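Local coordinates for cysteine protease-like VirA (Shigella flexneri, PDB 3EB8), which is a secreted virulence effector that promotes bacterial entry into epithelial cells and spread between them, though its proposed action as a tubulin-cleaving protease is disputed, at residues I242-S245 with S246-H249; A341-P344 with E345-Q348; N198-I201 with N202-P206. One frame throughout, in Å; residues are numbered along the deposited sequence.

Contact 1 of 3, residues I242-S245 with S246-H249; sequences ITSS and SVEH
Ser244 and Val247 illustrate how a serine can start a helix: Ser244 is the N-cap of helix 245-265, and its OG accepts from the backbone N-H of Val247 (OG to N 3.1 Å), which is aimed well at it (162°). A chi1 of 72° places OG between the backbone N and carbonyl carbon of Ser244, where it can meet that N-H. Ser244 O accepts from the backbone N-H of Glu248 (O to N 3.0 Å) in an almost straight bond. This is the tight side. Val247 CG2 faces two neighbouring hydroxyls, 3.7 Å from both Ser244 OG and Thr243 OG1.

The outer side is looser. Glu248 extends its chain across Ile242 at about a right angle, with CG 4.0 Å from Ile242 CG2, while the ring of His249 leads away from the loop and Ser245 lies exposed.

The cap is tied to the rest of the protein by Asn126, whose OD1 bonds Ser244 OG, and by Asp128, which bonds Ser246 OG. Thr243 shares a backbone hydrogen bond with Phe130, and Thr243 and Val247 both rest on Val349 of strand 348-356, which seats the start of the helix against the mixed sheet.

Contact 2 of 3, residues A341-P344 with E345-Q348; sequences AIPP and ESRQ
Pro343 O receives the N-H of Ser346 (O to N 2.9 Å) and Pro344 O that of Arg347 (O to N 3.0 Å), two consecutive i to i+3 bonds that wind the backbone into a short 3-10 turn linking helix 335-341 to strand 348-356. Both donors stand well above the carbonyl planes.

Two successive prolines open the turn, Pro343 just before it and Pro344 as its first residue. Pro343 presents CB to the aliphatic part of Glu345, 3.8 Å from its CG, and the two side chains meet at a slant near the surface. Pro344 runs side by side with Arg347 and points the same way, so that the proline ring edge formed by CD and N covers one face of the guanidinium.

The side chain of Arg347 reaches back to the residue after the helix, Ile342. Its methylene CG packs 3.7 Å from Ile342 CG2, where the two side chains cross at roughly right angles. Farther out, a bend at chi3 (-147°) turns the guanidinium edge to Ile342 O. Its third nitrogen, NH1, bonds Leu240 O, while Ile342 itself packs on Tyr325 and Val327 of strand 315-327. The grip is side-on: Arg347 NE (3.1 Å) and Arg347 NH2 (3.0 Å) share Ile342 O, NH2 lying in the carbonyl plane and NE above it.

Contact 3 of 3, residues N198-I201 with N202-P206; sequences NKII and NSNFP
Asn198 and Asn202, one helical turn apart, cross obliquely with their amide planes almost perpendicular (88°); Asn198 ND2 and Asn202 ND2 are 3.3 Å apart, two donors that do not bond each other. Asn202 turns its ND2 back along the helix to the main-chain O of Asn198, 3.2 Å away, in a weak bond beside the regular one from its own backbone N. The far end of that amide has a separate task, as OD1 bonds Lys216 NZ on helix 210-221.

The next pair meets differently. Lys199 starts with CG opposite its backbone N (chi1 154°), then bends at chi2 and chi4, and this curl brings NZ round to donate to Ser203 OG at 3.1 Å. Both residues are exposed, so this bond lies on the solvent side of the helix.

Ile200 and Asn204 lie alongside one another and point the same way, CG2 of the isoleucine 3.7 Å from ND2 of the asparagine. Ile200 O is held twice: Asn204 N comes in close to the C=O direction at 3.0 Å, and Asn204 ND2 approaches from above the carbonyl plane at 3.2 Å. Asp172 of helix 167-176 also bonds this ND2, pinning the amide from outside.

Among the buried side chains, Ile200 packs on helix 167-176, while Ile201 CG2 loosely touches Phe205 CD1 at 4.3 Å and both face helix 210-221. An apolar flank against two helices with a polar, more exposed remainder is the pattern of an amphipathic helix, here in the tubulin-binding region.

Contacts 1 and 2 serve one corner of the fold. Thr243 CG2 lies 3.9 Å from Pro344 O and equally far from Arg347 NH1, and contact 1 rests on strand 348-356, into which contact 2 leads. Both are partly buried beside the mixed sheet, their centres about 17 and 15 Å from the centre of the chain. Contact 3 stands apart among helices, about 27 Å out and 41 Å from contact 1, centre to centre. The chemistry differs: a serine hydroxyl opens a helix in 242-249, a buried arginine side chain bonds a backbone carbonyl in 341-348, and asparagine, lysine and serine side chains supplement a helix in 198-206. Contacts 1 and 3 both lie in the tubulin-binding region.

Contact 1 of 3, residues I242-S245 with S246-H249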
ATOM      1  N   ILE A 242      -9.489  -3.443  -8.287  1.00 49.12           N
ATOM      2  CA  ILE A 242     -10.910  -3.639  -8.549  1.00 50.35           C
ATOM      3  C   ILE A 242     -11.266  -5.098  -8.287  1.00 56.46           C
ATOM      4  O   ILE A 242     -11.164  -5.921  -9.181  1.00 55.37           O
ATOM      5  CB  ILE A 242     -11.291  -3.245  -9.985  1.00 59.71           C
ATOM      6  CG1 ILE A 242     -10.739  -1.866 -10.322  1.00 51.09           C
ATOM      7  CG2 ILE A 242     -12.799  -3.231 -10.143  1.00 67.90           C
ATOM      8  CD1 ILE A 242     -11.307  -0.783  -9.467  1.00 55.15           C
ATOM      9  N   THR A 243     -11.666  -5.422  -7.060  1.00 51.32           N
ATOM     10  CA  THR A 243     -11.869  -6.818  -6.698  1.00 76.58           C
ATOM     11  C   THR A 243     -13.324  -7.169  -6.457  1.00 77.51           C
ATOM     12  O   THR A 243     -13.651  -8.335  -6.250  1.00 75.64           O
ATOM     13  CB  THR A 243     -11.049  -7.223  -5.442  1.00 58.78           C
ATOM     14  OG1 THR A 243     -11.426  -6.402  -4.335  1.00 54.50           O
ATOM     15  CG2 THR A 243      -9.557  -7.084  -5.700  1.00 49.89           C
ATOM     16  N   SER A 244     -14.202  -6.172  -6.474  1.00 53.90           N
ATOM     17  CA  SER A 244     -15.604  -6.438  -6.185  1.00 55.42           C
ATOM     18  C   SER A 244     -16.492  -5.243  -6.455  1.00 55.97           C
ATOM     19  O   SER A 244     -16.019  -4.110  -6.571  1.00 57.10           O
ATOM     20  CB  SER A 244     -15.765  -6.850  -4.723  1.00 55.58           C
ATOM     21  OG  SER A 244     -15.574  -5.734  -3.877  1.00 60.05           O
ATOM     22  N   SER A 245     -17.791  -5.511  -6.530  1.00 57.55           N
ATOM     23  CA  SER A 245     -18.807  -4.478  -6.641  1.00 58.33           C
ATOM     24  C   SER A 245     -18.694  -3.517  -5.461  1.00 61.80           C
ATOM     25  O   SER A 245     -18.925  -2.314  -5.611  1.00 61.58           O
ATOM     26  CB  SER A 245     -20.190  -5.121  -6.653  1.00 60.30           C
ATOM     27  OG  SER A 245     -20.171  -6.293  -7.438  1.00100.37           O
ATOM     28  N   SER A 246     -18.327  -4.055  -4.295  1.00 58.55           N
ATOM     29  CA  SER A 246     -18.217  -3.265  -3.067  1.00 56.73           C
ATOM     30  C   SER A 246     -17.110  -2.232  -3.166  1.00 58.86           C
ATOM     31  O   SER A 246     -17.278  -1.092  -2.742  1.00 56.05           O
ATOM     32  CB  SER A 246     -17.985  -4.165  -1.857  1.00 64.64           C
ATOM     33  OG  SER A 246     -18.932  -5.210  -1.833  1.00 63.60           O
ATOM     34  N   VAL A 247     -15.974  -2.637  -3.723  1.00 54.22           N
ATOM     35  CA  VAL A 247     -14.876  -1.706  -3.958  1.00 52.89           C
ATOM     36  C   VAL A 247     -15.291  -0.678  -5.008  1.00 53.04           C
ATOM     37  O   VAL A 247     -15.053   0.527  -4.855  1.00 52.46           O
ATOM     38  CB  VAL A 247     -13.608  -2.443  -4.445  1.00 58.70           C
ATOM     39  CG1 VAL A 247     -12.601  -1.466  -5.029  1.00 50.88           C
ATOM     40  CG2 VAL A 247     -12.973  -3.228  -3.304  1.00 51.62           C
ATOM     41  N   GLU A 248     -15.919  -1.157  -6.075  1.00 53.89           N
ATOM     42  CA  GLU A 248     -16.458  -0.256  -7.076  1.00 59.64           C
ATOM     43  C   GLU A 248     -17.333   0.818  -6.433  1.00 59.16           C
ATOM     44  O   GLU A 248     -17.245   1.988  -6.789  1.00 59.14           O
ATOM     45  CB  GLU A 248     -17.267  -1.036  -8.114  1.00 55.56           C
ATOM     46  CG  GLU A 248     -16.399  -1.734  -9.145  1.00 55.09           C
ATOM     47  CD  GLU A 248     -17.207  -2.381 -10.260  1.00 71.93           C
ATOM     48  OE1 GLU A 248     -18.425  -2.618 -10.069  1.00 80.16           O
ATOM     49  OE2 GLU A 248     -16.617  -2.660 -11.327  1.00 65.96           O
ATOM     50  N   HIS A 249     -18.168   0.409  -5.483  1.00 55.59           N
ATOM     51  CA  HIS A 249     -19.124   1.315  -4.889  1.00 56.22           C
ATOM     52  C   HIS A 249     -18.388   2.355  -4.044  1.00 60.06           C
ATOM     53  O   HIS A 249     -18.574   3.562  -4.225  1.00 54.84           O
ATOM     54  CB  HIS A 249     -20.171   0.537  -4.084  1.00 57.55           C
ATOM     55  CG  HIS A 249     -21.328   1.369  -3.641  1.00 86.07           C
ATOM     56  ND1 HIS A 249     -21.550   1.691  -2.318  1.00 92.08           N
ATOM     57  CD2 HIS A 249     -22.331   1.948  -4.344  1.00 97.57           C
ATOM     58  CE1 HIS A 249     -22.643   2.430  -2.226  1.00102.84           C
ATOM     59  NE2 HIS A 249     -23.135   2.600  -3.440  1.00105.76           N
TER

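Contact 2 of 3, residues A341-P344 with E345-Q348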
ATOM      1  N   ALA A 341      -2.035 -16.701  -9.904  1.00 46.95           N
ATOM      2  CA  ALA A 341      -1.401 -16.601  -8.583  1.00 49.39           C
ATOM      3  C   ALA A 341      -2.094 -15.597  -7.644  1.00 53.12           C
ATOM      4  O   ALA A 341      -2.135 -15.810  -6.434  1.00 46.65           O
ATOM      5  CB  ALA A 341       0.083 -16.283  -8.715  1.00 45.39           C
ATOM      6  N   ILE A 342      -2.654 -14.529  -8.213  1.00 57.86           N
ATOM      7  CA  ILE A 342      -3.232 -13.426  -7.435  1.00 46.84           C
ATOM      8  C   ILE A 342      -4.655 -13.075  -7.875  1.00 52.53           C
ATOM      9  O   ILE A 342      -4.877 -12.006  -8.440  1.00 47.71           O
ATOM     10  CB  ILE A 342      -2.381 -12.134  -7.572  1.00 50.51           C
ATOM     11  CG1 ILE A 342      -0.886 -12.478  -7.638  1.00 45.22           C
ATOM     12  CG2 ILE A 342      -2.705 -11.154  -6.427  1.00 46.03           C
ATOM     13  CD1 ILE A 342      -0.002 -11.323  -8.013  1.00 44.71           C
ATOM     14  N   PRO A 343      -5.612 -13.993  -7.644  1.00 53.81           N
ATOM     15  CA  PRO A 343      -7.025 -13.774  -7.969  1.00 54.08           C
ATOM     16  C   PRO A 343      -7.602 -12.716  -7.043  1.00 49.95           C
ATOM     17  O   PRO A 343      -7.094 -12.586  -5.939  1.00 56.41           O
ATOM     18  CB  PRO A 343      -7.668 -15.135  -7.626  1.00 50.82           C
ATOM     19  CG  PRO A 343      -6.749 -15.727  -6.599  1.00 50.12           C
ATOM     20  CD  PRO A 343      -5.394 -15.370  -7.154  1.00 48.92           C
ATOM     21  N   PRO A 344      -8.655 -11.997  -7.476  1.00 50.68           N
ATOM     22  CA  PRO A 344      -9.367 -11.009  -6.650  1.00 50.93           C
ATOM     23  C   PRO A 344      -9.623 -11.461  -5.200  1.00 51.21           C
ATOM     24  O   PRO A 344      -9.378 -10.684  -4.264  1.00 50.73           O
ATOM     25  CB  PRO A 344     -10.692 -10.831  -7.393  1.00 52.17           C
ATOM     26  CG  PRO A 344     -10.348 -11.082  -8.814  1.00 52.12           C
ATOM     27  CD  PRO A 344      -9.228 -12.091  -8.832  1.00 51.40           C
ATOM     28  N   GLU A 345     -10.101 -12.689  -5.027  1.00 52.04           N
ATOM     29  CA  GLU A 345     -10.402 -13.237  -3.711  1.00 69.35           C
ATOM     30  C   GLU A 345      -9.212 -13.239  -2.757  1.00 61.27           C
ATOM     31  O   GLU A 345      -9.390 -13.203  -1.547  1.00 54.30           O
ATOM     32  CB  GLU A 345     -10.966 -14.659  -3.834  1.00 73.94           C
ATOM     33  CG  GLU A 345     -10.332 -15.475  -4.952  1.00105.76           C
ATOM     34  CD  GLU A 345     -11.169 -16.685  -5.363  1.00127.45           C
ATOM     35  OE1 GLU A 345     -11.321 -17.616  -4.538  1.00131.10           O
ATOM     36  OE2 GLU A 345     -11.664 -16.708  -6.516  1.00127.70           O
ATOM     37  N   SER A 346      -7.998 -13.303  -3.281  1.00 50.37           N
ATOM     38  CA  SER A 346      -6.840 -13.282  -2.386  1.00 66.65           C
ATOM     39  C   SER A 346      -6.190 -11.910  -2.213  1.00 58.17           C
ATOM     40  O   SER A 346      -5.172 -11.786  -1.523  1.00 57.83           O
ATOM     41  CB  SER A 346      -5.804 -14.336  -2.783  1.00 60.46           C
ATOM     42  OG  SER A 346      -5.843 -14.579  -4.171  1.00 71.75           O
ATOM     43  N   ARG A 347      -6.777 -10.882  -2.818  1.00 48.78           N
ATOM     44  CA  ARG A 347      -6.283  -9.523  -2.609  1.00 48.25           C
ATOM     45  C   ARG A 347      -7.147  -8.837  -1.581  1.00 52.60           C
ATOM     46  O   ARG A 347      -8.370  -8.927  -1.637  1.00 51.07           O
ATOM     47  CB  ARG A 347      -6.306  -8.684  -3.886  1.00 47.87           C
ATOM     48  CG  ARG A 347      -5.610  -9.262  -5.070  1.00 47.49           C
ATOM     49  CD  ARG A 347      -5.932  -8.443  -6.272  1.00 47.53           C
ATOM     50  NE  ARG A 347      -5.966  -9.285  -7.443  1.00 47.79           N
ATOM     51  CZ  ARG A 347      -6.575  -8.971  -8.578  1.00 50.74           C
ATOM     52  NH1 ARG A 347      -7.201  -7.808  -8.708  1.00 48.45           N
ATOM     53  NH2 ARG A 347      -6.550  -9.826  -9.588  1.00 48.55           N
ATOM     54  N   GLN A 348      -6.516  -8.159  -0.636  1.00 48.19           N
ATOM     55  CA  GLN A 348      -7.263  -7.318   0.280  1.00 55.08           C
ATOM     56  C   GLN A 348      -7.080  -5.846  -0.062  1.00 48.16           C
ATOM     57  O   GLN A 348      -5.956  -5.360  -0.260  1.00 47.40           O
ATOM     58  CB  GLN A 348      -6.859  -7.574   1.713  1.00 48.68           C
ATOM     59  CG  GLN A 348      -7.748  -6.885   2.707  1.00 62.73           C
ATOM     60  CD  GLN A 348      -7.329  -7.206   4.117  1.00 77.06           C
ATOM     61  OE1 GLN A 348      -6.342  -6.653   4.621  1.00 76.93           O
ATOM     62  NE2 GLN A 348      -8.064  -8.122   4.767  1.00 61.98           N
TER

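Contact 3 of 3, residues N198-I201 with N202-P206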
ATOM      1  N   ASN A 198      23.936  -9.338 -11.725  1.00 60.50           N
ATOM      2  CA  ASN A 198      25.140  -8.918 -11.038  1.00 67.61           C
ATOM      3  C   ASN A 198      25.721  -7.634 -11.630  1.00 74.82           C
ATOM      4  O   ASN A 198      26.359  -6.847 -10.924  1.00 72.59           O
ATOM      5  CB  ASN A 198      26.181 -10.022 -11.054  1.00 64.66           C
ATOM      6  CG  ASN A 198      27.364  -9.696 -10.184  1.00 79.96           C
ATOM      7  OD1 ASN A 198      28.463  -9.489 -10.683  1.00 76.62           O
ATOM      8  ND2 ASN A 198      27.139  -9.611  -8.871  1.00 85.52           N
ATOM      9  N   LYS A 199      25.491  -7.429 -12.923  1.00 65.24           N
ATOM     10  CA  LYS A 199      25.915  -6.210 -13.603  1.00 65.20           C
ATOM     11  C   LYS A 199      25.185  -4.976 -13.060  1.00 72.98           C
ATOM     12  O   LYS A 199      25.801  -4.056 -12.519  1.00 78.63           O
ATOM     13  CB  LYS A 199      25.682  -6.355 -15.110  1.00 70.28           C
ATOM     14  CG  LYS A 199      25.476  -5.047 -15.864  1.00 64.42           C
ATOM     15  CD  LYS A 199      26.793  -4.413 -16.274  1.00 92.10           C
ATOM     16  CE  LYS A 199      26.537  -3.125 -17.025  1.00 84.46           C
ATOM     17  NZ  LYS A 199      25.525  -2.291 -16.312  1.00 72.94           N
ATOM     18  N   ILE A 200      23.866  -4.971 -13.211  1.00 79.66           N
ATOM     19  CA  ILE A 200      23.009  -3.910 -12.685  1.00 58.66           C
ATOM     20  C   ILE A 200      23.259  -3.608 -11.206  1.00 69.46           C
ATOM     21  O   ILE A 200      23.489  -2.458 -10.818  1.00 67.40           O
ATOM     22  CB  ILE A 200      21.545  -4.332 -12.783  1.00 59.14           C
ATOM     23  CG1 ILE A 200      21.214  -4.789 -14.196  1.00 71.01           C
ATOM     24  CG2 ILE A 200      20.655  -3.200 -12.382  1.00 76.32           C
ATOM     25  CD1 ILE A 200      19.798  -5.313 -14.315  1.00 93.97           C
ATOM     26  N   ILE A 201      23.182  -4.655 -10.386  1.00 60.74           N
ATOM     27  CA  ILE A 201      23.305  -4.529  -8.944  1.00 60.80           C
ATOM     28  C   ILE A 201      24.579  -3.784  -8.602  1.00 75.97           C
ATOM     29  O   ILE A 201      24.551  -2.811  -7.843  1.00 60.08           O
ATOM     30  CB  ILE A 201      23.243  -5.915  -8.251  1.00 61.37           C
ATOM     31  CG1 ILE A 201      21.778  -6.293  -8.025  1.00 55.64           C
ATOM     32  CG2 ILE A 201      23.988  -5.915  -6.918  1.00 59.10           C
ATOM     33  CD1 ILE A 201      21.536  -7.773  -7.926  1.00 92.24           C
ATOM     34  N   ASN A 202      25.686  -4.222  -9.197  1.00 70.93           N
ATOM     35  CA  ASN A 202      26.972  -3.575  -8.967  1.00 75.01           C
ATOM     36  C   ASN A 202      27.062  -2.159  -9.535  1.00 76.35           C
ATOM     37  O   ASN A 202      27.731  -1.306  -8.953  1.00 66.06           O
ATOM     38  CB  ASN A 202      28.127  -4.456  -9.441  1.00 66.60           C
ATOM     39  CG  ASN A 202      28.608  -5.402  -8.356  1.00 80.58           C
ATOM     40  OD1 ASN A 202      28.878  -4.980  -7.228  1.00 78.22           O
ATOM     41  ND2 ASN A 202      28.707  -6.684  -8.683  1.00 78.95           N
ATOM     42  N   SER A 203      26.370  -1.907 -10.646  1.00 68.08           N
ATOM     43  CA  SER A 203      26.280  -0.550 -11.191  1.00 72.86           C
ATOM     44  C   SER A 203      25.604   0.402 -10.205  1.00 74.68           C
ATOM     45  O   SER A 203      25.941   1.578 -10.144  1.00 80.40           O
ATOM     46  CB  SER A 203      25.503  -0.533 -12.518  1.00 75.52           C
ATOM     47  OG  SER A 203      26.308  -0.925 -13.621  1.00 82.35           O
ATOM     48  N   ASN A 204      24.646  -0.114  -9.439  1.00 66.77           N
ATOM     49  CA  ASN A 204      23.805   0.730  -8.582  1.00 80.00           C
ATOM     50  C   ASN A 204      24.166   0.706  -7.111  1.00 70.30           C
ATOM     51  O   ASN A 204      23.530   1.386  -6.309  1.00 69.88           O
ATOM     52  CB  ASN A 204      22.320   0.367  -8.731  1.00 73.04           C
ATOM     53  CG  ASN A 204      21.711   0.936  -9.988  1.00 66.29           C
ATOM     54  OD1 ASN A 204      21.473   2.143 -10.083  1.00 63.89           O
ATOM     55  ND2 ASN A 204      21.472   0.074 -10.976  1.00 57.13           N
ATOM     56  N   PHE A 205      25.170  -0.088  -6.767  1.00 61.93           N
ATOM     57  CA  PHE A 205      25.662  -0.160  -5.395  1.00 74.18           C
ATOM     58  C   PHE A 205      27.194  -0.089  -5.360  1.00 72.24           C
ATOM     59  O   PHE A 205      27.871  -1.111  -5.265  1.00 74.32           O
ATOM     60  CB  PHE A 205      25.170  -1.439  -4.711  1.00 61.91           C
ATOM     61  CG  PHE A 205      23.723  -1.395  -4.293  1.00 59.66           C
ATOM     62  CD1 PHE A 205      22.834  -2.378  -4.711  1.00 78.54           C
ATOM     63  CD2 PHE A 205      23.250  -0.387  -3.478  1.00 59.58           C
ATOM     64  CE1 PHE A 205      21.496  -2.352  -4.321  1.00 63.81           C
ATOM     65  CE2 PHE A 205      21.913  -0.352  -3.088  1.00 68.07           C
ATOM     66  CZ  PHE A 205      21.039  -1.337  -3.513  1.00 72.63           C
ATOM     67  N   PRO A 206      27.743   1.132  -5.439  1.00 77.38           N
ATOM     68  CA  PRO A 206      29.192   1.365  -5.412  1.00 84.41           C
ATOM     69  C   PRO A 206      29.785   1.166  -4.016  1.00 84.86           C
ATOM     70  O   PRO A 206      30.867   0.589  -3.876  1.00 78.18           O
ATOM     71  CB  PRO A 206      29.327   2.842  -5.815  1.00 76.28           C
ATOM     72  CG  PRO A 206      27.950   3.293  -6.227  1.00 79.47           C
ATOM     73  CD  PRO A 206      26.985   2.389  -5.535  1.00 81.98           C
TER